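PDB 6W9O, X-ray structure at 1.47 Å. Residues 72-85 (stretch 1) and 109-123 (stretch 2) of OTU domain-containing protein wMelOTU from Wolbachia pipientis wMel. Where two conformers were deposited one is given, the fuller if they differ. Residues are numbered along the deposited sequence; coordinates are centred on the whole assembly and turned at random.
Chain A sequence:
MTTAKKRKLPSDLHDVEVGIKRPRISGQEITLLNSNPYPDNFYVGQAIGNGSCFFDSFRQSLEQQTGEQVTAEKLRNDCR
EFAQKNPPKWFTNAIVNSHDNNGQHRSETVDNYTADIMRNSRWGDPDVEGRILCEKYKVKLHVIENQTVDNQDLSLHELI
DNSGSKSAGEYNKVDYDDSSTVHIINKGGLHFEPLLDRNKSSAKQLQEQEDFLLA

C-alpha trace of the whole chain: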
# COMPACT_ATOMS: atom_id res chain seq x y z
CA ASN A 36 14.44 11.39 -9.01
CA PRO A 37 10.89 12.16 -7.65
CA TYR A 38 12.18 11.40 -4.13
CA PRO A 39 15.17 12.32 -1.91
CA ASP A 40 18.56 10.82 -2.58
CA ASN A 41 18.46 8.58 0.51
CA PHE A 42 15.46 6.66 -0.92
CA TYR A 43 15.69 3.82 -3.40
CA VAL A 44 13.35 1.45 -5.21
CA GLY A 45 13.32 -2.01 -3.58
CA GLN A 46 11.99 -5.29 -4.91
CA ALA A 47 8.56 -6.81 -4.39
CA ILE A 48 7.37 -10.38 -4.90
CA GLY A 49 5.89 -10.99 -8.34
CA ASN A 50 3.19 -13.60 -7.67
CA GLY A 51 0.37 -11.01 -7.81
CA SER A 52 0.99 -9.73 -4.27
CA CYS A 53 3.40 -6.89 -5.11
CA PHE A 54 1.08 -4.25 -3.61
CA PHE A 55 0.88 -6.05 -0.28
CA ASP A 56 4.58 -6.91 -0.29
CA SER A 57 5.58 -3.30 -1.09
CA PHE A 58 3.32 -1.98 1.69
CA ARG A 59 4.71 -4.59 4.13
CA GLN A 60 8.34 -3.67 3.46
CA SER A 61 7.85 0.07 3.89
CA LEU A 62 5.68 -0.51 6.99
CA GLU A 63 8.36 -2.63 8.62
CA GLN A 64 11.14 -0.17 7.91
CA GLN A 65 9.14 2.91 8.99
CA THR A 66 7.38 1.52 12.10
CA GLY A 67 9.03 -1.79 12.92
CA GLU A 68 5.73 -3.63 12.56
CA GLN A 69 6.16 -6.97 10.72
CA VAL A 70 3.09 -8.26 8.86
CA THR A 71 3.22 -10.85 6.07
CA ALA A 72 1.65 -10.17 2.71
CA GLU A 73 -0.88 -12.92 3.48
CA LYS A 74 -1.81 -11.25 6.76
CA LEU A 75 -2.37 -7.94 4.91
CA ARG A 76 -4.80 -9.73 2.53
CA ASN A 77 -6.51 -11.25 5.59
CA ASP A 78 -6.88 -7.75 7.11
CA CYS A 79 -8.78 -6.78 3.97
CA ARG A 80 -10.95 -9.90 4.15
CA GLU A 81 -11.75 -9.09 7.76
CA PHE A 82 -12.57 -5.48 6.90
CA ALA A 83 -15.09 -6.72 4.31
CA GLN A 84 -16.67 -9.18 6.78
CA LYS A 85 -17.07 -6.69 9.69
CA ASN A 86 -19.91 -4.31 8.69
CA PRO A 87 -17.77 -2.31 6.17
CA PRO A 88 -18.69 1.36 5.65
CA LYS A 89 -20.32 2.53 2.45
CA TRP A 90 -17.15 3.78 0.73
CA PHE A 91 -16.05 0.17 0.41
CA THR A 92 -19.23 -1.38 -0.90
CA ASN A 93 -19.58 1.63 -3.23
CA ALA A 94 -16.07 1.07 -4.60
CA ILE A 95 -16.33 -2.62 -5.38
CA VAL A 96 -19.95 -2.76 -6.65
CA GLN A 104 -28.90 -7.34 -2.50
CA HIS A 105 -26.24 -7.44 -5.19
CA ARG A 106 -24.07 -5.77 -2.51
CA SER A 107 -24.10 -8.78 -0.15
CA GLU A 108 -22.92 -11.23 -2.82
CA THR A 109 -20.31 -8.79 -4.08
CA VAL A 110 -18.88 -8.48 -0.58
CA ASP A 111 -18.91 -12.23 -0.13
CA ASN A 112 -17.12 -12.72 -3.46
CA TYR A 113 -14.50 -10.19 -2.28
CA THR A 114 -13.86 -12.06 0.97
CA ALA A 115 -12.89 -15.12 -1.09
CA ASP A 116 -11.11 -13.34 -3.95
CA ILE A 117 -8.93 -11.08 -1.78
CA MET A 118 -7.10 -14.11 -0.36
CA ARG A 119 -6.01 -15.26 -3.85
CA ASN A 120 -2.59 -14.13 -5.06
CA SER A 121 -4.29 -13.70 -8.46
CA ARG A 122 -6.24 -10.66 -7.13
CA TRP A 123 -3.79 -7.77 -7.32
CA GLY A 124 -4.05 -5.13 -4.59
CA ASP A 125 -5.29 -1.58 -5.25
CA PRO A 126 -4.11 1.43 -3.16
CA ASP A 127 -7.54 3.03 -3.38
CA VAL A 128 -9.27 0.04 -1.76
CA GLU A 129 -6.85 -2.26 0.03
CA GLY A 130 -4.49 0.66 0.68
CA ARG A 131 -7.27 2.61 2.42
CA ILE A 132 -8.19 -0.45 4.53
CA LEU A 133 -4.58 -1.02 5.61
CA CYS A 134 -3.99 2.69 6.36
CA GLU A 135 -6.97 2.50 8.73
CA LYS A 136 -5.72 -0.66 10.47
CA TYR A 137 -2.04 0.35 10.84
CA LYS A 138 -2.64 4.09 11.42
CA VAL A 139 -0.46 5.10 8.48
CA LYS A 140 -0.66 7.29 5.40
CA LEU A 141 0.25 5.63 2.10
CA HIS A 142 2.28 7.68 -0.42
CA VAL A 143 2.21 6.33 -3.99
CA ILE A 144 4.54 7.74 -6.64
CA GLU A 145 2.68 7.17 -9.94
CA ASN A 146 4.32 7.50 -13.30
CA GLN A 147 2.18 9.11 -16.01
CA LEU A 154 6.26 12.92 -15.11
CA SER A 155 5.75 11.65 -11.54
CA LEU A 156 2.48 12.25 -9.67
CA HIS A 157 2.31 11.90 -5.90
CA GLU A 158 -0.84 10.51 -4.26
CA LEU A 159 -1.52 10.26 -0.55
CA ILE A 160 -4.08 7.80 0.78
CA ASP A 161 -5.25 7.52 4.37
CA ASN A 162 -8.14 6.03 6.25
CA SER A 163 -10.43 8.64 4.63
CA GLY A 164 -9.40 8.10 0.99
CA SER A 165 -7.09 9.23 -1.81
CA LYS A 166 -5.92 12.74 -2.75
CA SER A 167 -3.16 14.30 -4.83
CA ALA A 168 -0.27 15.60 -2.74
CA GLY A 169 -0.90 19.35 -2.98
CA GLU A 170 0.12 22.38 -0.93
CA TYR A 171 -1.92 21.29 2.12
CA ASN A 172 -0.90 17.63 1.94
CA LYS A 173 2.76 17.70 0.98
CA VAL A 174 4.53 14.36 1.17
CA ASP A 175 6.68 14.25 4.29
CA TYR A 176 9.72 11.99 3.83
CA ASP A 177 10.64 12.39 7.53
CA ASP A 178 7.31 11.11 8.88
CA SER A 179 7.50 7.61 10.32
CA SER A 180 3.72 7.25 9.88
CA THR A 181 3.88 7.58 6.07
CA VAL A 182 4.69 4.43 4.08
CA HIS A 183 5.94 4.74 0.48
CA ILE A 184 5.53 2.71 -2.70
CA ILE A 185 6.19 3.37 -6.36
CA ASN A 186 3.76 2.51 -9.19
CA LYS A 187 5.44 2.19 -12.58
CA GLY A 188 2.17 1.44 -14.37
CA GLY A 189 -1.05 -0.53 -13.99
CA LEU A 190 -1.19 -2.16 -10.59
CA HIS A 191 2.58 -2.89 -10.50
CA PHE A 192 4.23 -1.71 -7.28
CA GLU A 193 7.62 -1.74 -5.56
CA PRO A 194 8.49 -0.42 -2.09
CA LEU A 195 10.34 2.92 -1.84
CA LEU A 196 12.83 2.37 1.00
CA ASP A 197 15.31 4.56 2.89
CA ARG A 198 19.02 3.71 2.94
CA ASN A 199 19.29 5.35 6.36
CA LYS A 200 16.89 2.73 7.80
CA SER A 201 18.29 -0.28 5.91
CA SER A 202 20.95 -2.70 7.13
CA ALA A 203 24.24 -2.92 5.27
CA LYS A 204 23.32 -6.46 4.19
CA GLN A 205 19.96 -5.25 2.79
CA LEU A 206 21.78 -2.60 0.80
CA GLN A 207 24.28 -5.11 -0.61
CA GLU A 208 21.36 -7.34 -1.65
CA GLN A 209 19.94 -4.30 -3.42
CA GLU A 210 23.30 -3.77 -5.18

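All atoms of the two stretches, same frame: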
# COMPACT_ATOMS: atom_id res chain seq x y z
N ALA A 72 2.56 -10.55 3.77
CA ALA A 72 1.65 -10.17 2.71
C ALA A 72 0.32 -10.91 2.84
O ALA A 72 -0.76 -10.32 2.57
CB ALA A 72 2.32 -10.42 1.35
N GLU A 73 0.36 -12.17 3.26
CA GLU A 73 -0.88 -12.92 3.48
C GLU A 73 -1.71 -12.30 4.59
O GLU A 73 -2.94 -12.24 4.49
CB GLU A 73 -0.58 -14.40 3.78
CG GLU A 73 -1.83 -15.19 4.05
CD GLU A 73 -1.54 -16.64 4.37
OE1 GLU A 73 -2.47 -17.47 4.24
OE2 GLU A 73 -0.39 -16.96 4.77
N LYS A 74 -1.06 -11.87 5.68
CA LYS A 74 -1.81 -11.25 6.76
C LYS A 74 -2.46 -9.95 6.29
O LYS A 74 -3.59 -9.67 6.69
CB LYS A 74 -0.85 -10.98 7.94
CG LYS A 74 -1.49 -10.19 9.13
CD LYS A 74 -2.66 -10.87 9.76
CE LYS A 74 -2.95 -10.22 11.14
NZ LYS A 74 -4.14 -10.89 11.76
N LEU A 75 -1.78 -9.18 5.43
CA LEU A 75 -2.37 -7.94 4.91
C LEU A 75 -3.61 -8.25 4.07
O LEU A 75 -4.63 -7.55 4.19
CB LEU A 75 -1.37 -7.12 4.10
CG LEU A 75 -0.22 -6.64 4.98
CD1 LEU A 75 0.81 -6.03 4.04
CD2 LEU A 75 -0.68 -5.56 5.99
N ARG A 76 -3.58 -9.32 3.25
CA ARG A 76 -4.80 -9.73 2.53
C ARG A 76 -5.87 -10.13 3.53
O ARG A 76 -7.04 -9.77 3.37
CB ARG A 76 -4.50 -10.90 1.58
CG ARG A 76 -3.66 -10.49 0.36
CD ARG A 76 -3.43 -11.73 -0.51
NE ARG A 76 -2.71 -11.40 -1.75
CZ ARG A 76 -3.30 -10.91 -2.85
NH1 ARG A 76 -4.63 -10.65 -2.89
NH2 ARG A 76 -2.55 -10.66 -3.93
N ASN A 77 -5.50 -10.86 4.60
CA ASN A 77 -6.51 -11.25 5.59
C ASN A 77 -7.13 -10.04 6.30
O ASN A 77 -8.31 -10.07 6.65
CB ASN A 77 -5.87 -12.17 6.62
CG ASN A 77 -6.92 -12.86 7.42
OD1 ASN A 77 -7.67 -13.72 6.89
ND2 ASN A 77 -7.00 -12.52 8.72
N ASP A 78 -6.34 -8.98 6.51
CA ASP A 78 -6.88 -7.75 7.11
C ASP A 78 -7.95 -7.15 6.20
O ASP A 78 -8.96 -6.61 6.67
CB ASP A 78 -5.77 -6.69 7.24
CG ASP A 78 -4.67 -7.04 8.29
OD1 ASP A 78 -4.94 -7.80 9.25
OD2 ASP A 78 -3.55 -6.50 8.09
N CYS A 79 -7.78 -7.33 4.89
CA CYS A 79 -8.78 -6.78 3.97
C CYS A 79 -10.01 -7.67 3.95
O CYS A 79 -11.14 -7.17 3.92
CB CYS A 79 -8.15 -6.67 2.57
SG CYS A 79 -6.83 -5.38 2.53
N ARG A 80 -9.81 -9.00 4.00
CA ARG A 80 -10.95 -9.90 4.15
C ARG A 80 -11.75 -9.55 5.40
O ARG A 80 -12.98 -9.52 5.37
CB ARG A 80 -10.44 -11.35 4.26
CG ARG A 80 -11.52 -12.34 4.55
CD ARG A 80 -10.91 -13.73 4.64
NE ARG A 80 -11.86 -14.68 5.19
CZ ARG A 80 -12.54 -15.55 4.44
NH1 ARG A 80 -12.36 -15.58 3.11
NH2 ARG A 80 -13.39 -16.40 5.01
N GLU A 81 -11.05 -9.37 6.52
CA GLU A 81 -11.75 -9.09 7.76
C GLU A 81 -12.50 -7.76 7.68
O GLU A 81 -13.63 -7.65 8.14
CB GLU A 81 -10.72 -9.04 8.90
CG GLU A 81 -10.20 -10.43 9.21
CD GLU A 81 -9.31 -10.48 10.45
OE1 GLU A 81 -8.79 -9.42 10.87
OE2 GLU A 81 -9.12 -11.60 10.96
N PHE A 82 -11.87 -6.74 7.09
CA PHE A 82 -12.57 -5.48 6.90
C PHE A 82 -13.90 -5.69 6.17
O PHE A 82 -14.94 -5.14 6.56
CB PHE A 82 -11.65 -4.52 6.14
CG PHE A 82 -12.25 -3.16 5.92
CD1 PHE A 82 -11.93 -2.10 6.75
CD2 PHE A 82 -13.11 -2.94 4.82
CE1 PHE A 82 -12.47 -0.82 6.55
CE2 PHE A 82 -13.62 -1.68 4.58
CZ PHE A 82 -13.33 -0.60 5.44
N ALA A 83 -13.88 -6.48 5.09
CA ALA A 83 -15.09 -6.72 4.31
C ALA A 83 -16.13 -7.54 5.06
O ALA A 83 -17.33 -7.36 4.83
CB ALA A 83 -14.74 -7.44 3.01
N GLN A 84 -15.71 -8.40 6.00
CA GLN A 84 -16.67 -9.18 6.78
C GLN A 84 -17.27 -8.41 7.96
O GLN A 84 -18.29 -8.86 8.50
CB GLN A 84 -15.96 -10.39 7.38
CG GLN A 84 -15.57 -11.39 6.31
CD GLN A 84 -14.69 -12.48 6.86
OE1 GLN A 84 -13.84 -12.25 7.73
NE2 GLN A 84 -14.87 -13.69 6.35
N LYS A 85 -16.66 -7.33 8.43
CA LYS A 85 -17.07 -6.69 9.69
C LYS A 85 -17.80 -5.36 9.43
O LYS A 85 -17.30 -4.28 9.80
CB LYS A 85 -15.83 -6.45 10.58
CG LYS A 85 -15.22 -7.77 11.10
CD LYS A 85 -13.93 -7.51 11.88
CE LYS A 85 -13.23 -8.82 12.27
NZ LYS A 85 -11.97 -8.48 13.01
N THR A 109 -21.56 -9.39 -3.66
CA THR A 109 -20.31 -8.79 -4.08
C THR A 109 -19.31 -8.77 -2.93
O THR A 109 -18.12 -9.06 -3.13
CB THR A 109 -20.54 -7.39 -4.65
OG1 THR A 109 -21.37 -7.50 -5.82
CG2 THR A 109 -19.21 -6.74 -5.01
N VAL A 110 -19.78 -8.45 -1.73
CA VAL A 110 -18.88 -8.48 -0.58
C VAL A 110 -18.43 -9.90 -0.28
O VAL A 110 -17.27 -10.15 0.07
CB VAL A 110 -19.58 -7.83 0.63
CG1 VAL A 110 -18.80 -8.10 1.91
CG2 VAL A 110 -19.73 -6.32 0.39
N ASP A 111 -19.33 -10.86 -0.37
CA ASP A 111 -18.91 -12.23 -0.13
C ASP A 111 -17.91 -12.71 -1.17
O ASP A 111 -16.94 -13.38 -0.82
CB ASP A 111 -20.12 -13.16 -0.03
CG ASP A 111 -20.93 -12.88 1.20
OD1 ASP A 111 -22.17 -12.95 1.10
OD2 ASP A 111 -20.33 -12.55 2.25
N ASN A 112 -18.12 -12.38 -2.45
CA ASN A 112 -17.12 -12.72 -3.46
C ASN A 112 -15.76 -12.11 -3.12
O ASN A 112 -14.73 -12.78 -3.25
CB ASN A 112 -17.56 -12.25 -4.83
CG ASN A 112 -18.75 -12.99 -5.34
OD1 ASN A 112 -19.39 -12.56 -6.30
ND2 ASN A 112 -19.06 -14.11 -4.70
N TYR A 113 -15.76 -10.85 -2.68
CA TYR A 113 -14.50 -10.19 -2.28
C TYR A 113 -13.80 -10.96 -1.18
O TYR A 113 -12.57 -11.11 -1.22
CB TYR A 113 -14.81 -8.76 -1.79
CG TYR A 113 -13.57 -7.97 -1.35
CD1 TYR A 113 -13.04 -8.09 -0.06
CD2 TYR A 113 -12.92 -7.12 -2.25
CE1 TYR A 113 -11.91 -7.38 0.32
CE2 TYR A 113 -11.78 -6.41 -1.87
CZ TYR A 113 -11.29 -6.53 -0.58
OH TYR A 113 -10.15 -5.81 -0.19
N THR A 114 -14.54 -11.42 -0.16
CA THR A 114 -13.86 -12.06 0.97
C THR A 114 -13.13 -13.33 0.51
O THR A 114 -12.11 -13.70 1.10
CB THR A 114 -14.84 -12.36 2.12
OG1 THR A 114 -15.80 -13.34 1.69
CG2 THR A 114 -15.62 -11.12 2.51
N ALA A 115 -13.63 -13.99 -0.53
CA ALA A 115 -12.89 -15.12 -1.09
C ALA A 115 -11.76 -14.65 -2.01
O ALA A 115 -10.63 -15.12 -1.90
CB ALA A 115 -13.84 -16.04 -1.86
N ASP A 116 -12.07 -13.71 -2.92
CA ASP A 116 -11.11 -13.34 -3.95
C ASP A 116 -9.88 -12.65 -3.37
O ASP A 116 -8.77 -12.82 -3.91
CB ASP A 116 -11.77 -12.41 -4.96
CG ASP A 116 -10.99 -12.36 -6.31
OD1 ASP A 116 -10.55 -13.44 -6.80
OD2 ASP A 116 -10.83 -11.25 -6.86
N ILE A 117 -10.04 -11.86 -2.29
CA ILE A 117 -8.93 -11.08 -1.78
C ILE A 117 -7.82 -11.96 -1.20
O ILE A 117 -6.69 -11.50 -1.08
CB ILE A 117 -9.44 -10.02 -0.78
CG1 ILE A 117 -8.37 -8.93 -0.50
CG2 ILE A 117 -9.83 -10.68 0.58
CD1 ILE A 117 -7.96 -8.15 -1.74
N MET A 118 -8.13 -13.21 -0.88
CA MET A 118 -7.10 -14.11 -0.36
C MET A 118 -6.32 -14.80 -1.47
O MET A 118 -5.37 -15.52 -1.16
CB MET A 118 -7.72 -15.16 0.55
CG MET A 118 -8.38 -14.52 1.81
SD MET A 118 -7.33 -13.40 2.73
CE MET A 118 -5.93 -14.45 3.18
N ARG A 119 -6.69 -14.60 -2.73
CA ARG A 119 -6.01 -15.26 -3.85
C ARG A 119 -4.87 -14.37 -4.34
O ARG A 119 -5.08 -13.17 -4.54
CB ARG A 119 -6.99 -15.48 -5.00
CG ARG A 119 -8.18 -16.36 -4.63
CD ARG A 119 -9.12 -16.54 -5.82
NE ARG A 119 -10.24 -17.41 -5.49
CZ ARG A 119 -11.52 -17.04 -5.52
NH1 ARG A 119 -11.88 -15.82 -5.93
NH2 ARG A 119 -12.45 -17.92 -5.18
N ASN A 120 -3.68 -14.95 -4.54
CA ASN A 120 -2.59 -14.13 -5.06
C ASN A 120 -2.92 -13.55 -6.44
O ASN A 120 -2.35 -12.52 -6.80
CB ASN A 120 -1.31 -14.96 -5.17
CG ASN A 120 -0.67 -15.19 -3.81
OD1 ASN A 120 -0.79 -14.38 -2.89
ND2 ASN A 120 0.03 -16.30 -3.67
N SER A 121 -3.86 -14.18 -7.14
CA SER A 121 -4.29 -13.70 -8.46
C SER A 121 -4.98 -12.34 -8.39
O SER A 121 -5.01 -11.64 -9.41
CB SER A 121 -5.21 -14.70 -9.15
OG SER A 121 -6.33 -15.05 -8.33
N ARG A 122 -5.53 -11.94 -7.24
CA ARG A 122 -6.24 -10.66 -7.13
C ARG A 122 -5.21 -9.62 -6.72
O ARG A 122 -4.74 -9.61 -5.59
CB ARG A 122 -7.34 -10.78 -6.06
CG ARG A 122 -7.91 -9.45 -5.64
CD ARG A 122 -8.57 -8.71 -6.80
NE ARG A 122 -9.43 -7.64 -6.26
CZ ARG A 122 -10.72 -7.79 -5.96
NH1 ARG A 122 -11.34 -8.96 -6.17
NH2 ARG A 122 -11.41 -6.76 -5.47
N TRP A 123 -4.80 -8.77 -7.65
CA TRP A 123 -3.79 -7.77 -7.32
C TRP A 123 -4.36 -6.66 -6.45
O TRP A 123 -5.52 -6.26 -6.57
CB TRP A 123 -3.18 -7.15 -8.60
CG TRP A 123 -2.47 -8.07 -9.45
CD1 TRP A 123 -2.54 -9.45 -9.45
CD2 TRP A 123 -1.53 -7.72 -10.46
NE1 TRP A 123 -1.69 -9.98 -10.45
CE2 TRP A 123 -1.05 -8.92 -11.05
CE3 TRP A 123 -1.06 -6.48 -10.95
CZ2 TRP A 123 -0.14 -8.92 -12.11
CZ3 TRP A 123 -0.15 -6.48 -11.99
CH2 TRP A 123 0.30 -7.69 -12.56
O HOH W 1 -17.41 -13.97 4.62

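Helices 72-84 and 109-116 pack nearly antiparallel, at 163°, with their axes only 8.8 Å apart. R80 CA and T114 CA come within 4.8 Å, with R80's long chain running off sideways; A83, whose CB points toward the partner, puts just a methyl into the gap.

The main polar tie is R76, whose extended, buried side chain reaches the two consecutive type I turns, D116 to R119 and R119 to R122. Its NH1 donates to I117 O and to R122 O, both at 2.9 Å, and its NH2 also donates to R122 O at 2.9 Å. These carbonyls lie near the guanidinium plane, where its hydrogens point, so arginine's several donors can bind two backbone carbonyls at once. R80 repeats the theme more loosely: its NH1 makes a weak hydrogen bond to T114 O at 2.8 Å, while T114 CB lies over one guanidinium face. A water accepts from Q84 NE2 at 3.1 Å and donates weakly to T114 OG1 at 3.4 Å.

Apolar contacts fill the space between. A83 CB meets Y113 CD1 at 3.6 Å and T114 CG2 at 3.8 Å, and C79 CB touches I117 CG1 at 3.8 Å. M118, unbranched and with all three chi angles m, curls back, bringing SD within 3.6 Å of N77 N. In all, 680 Å² is buried, both sides summed.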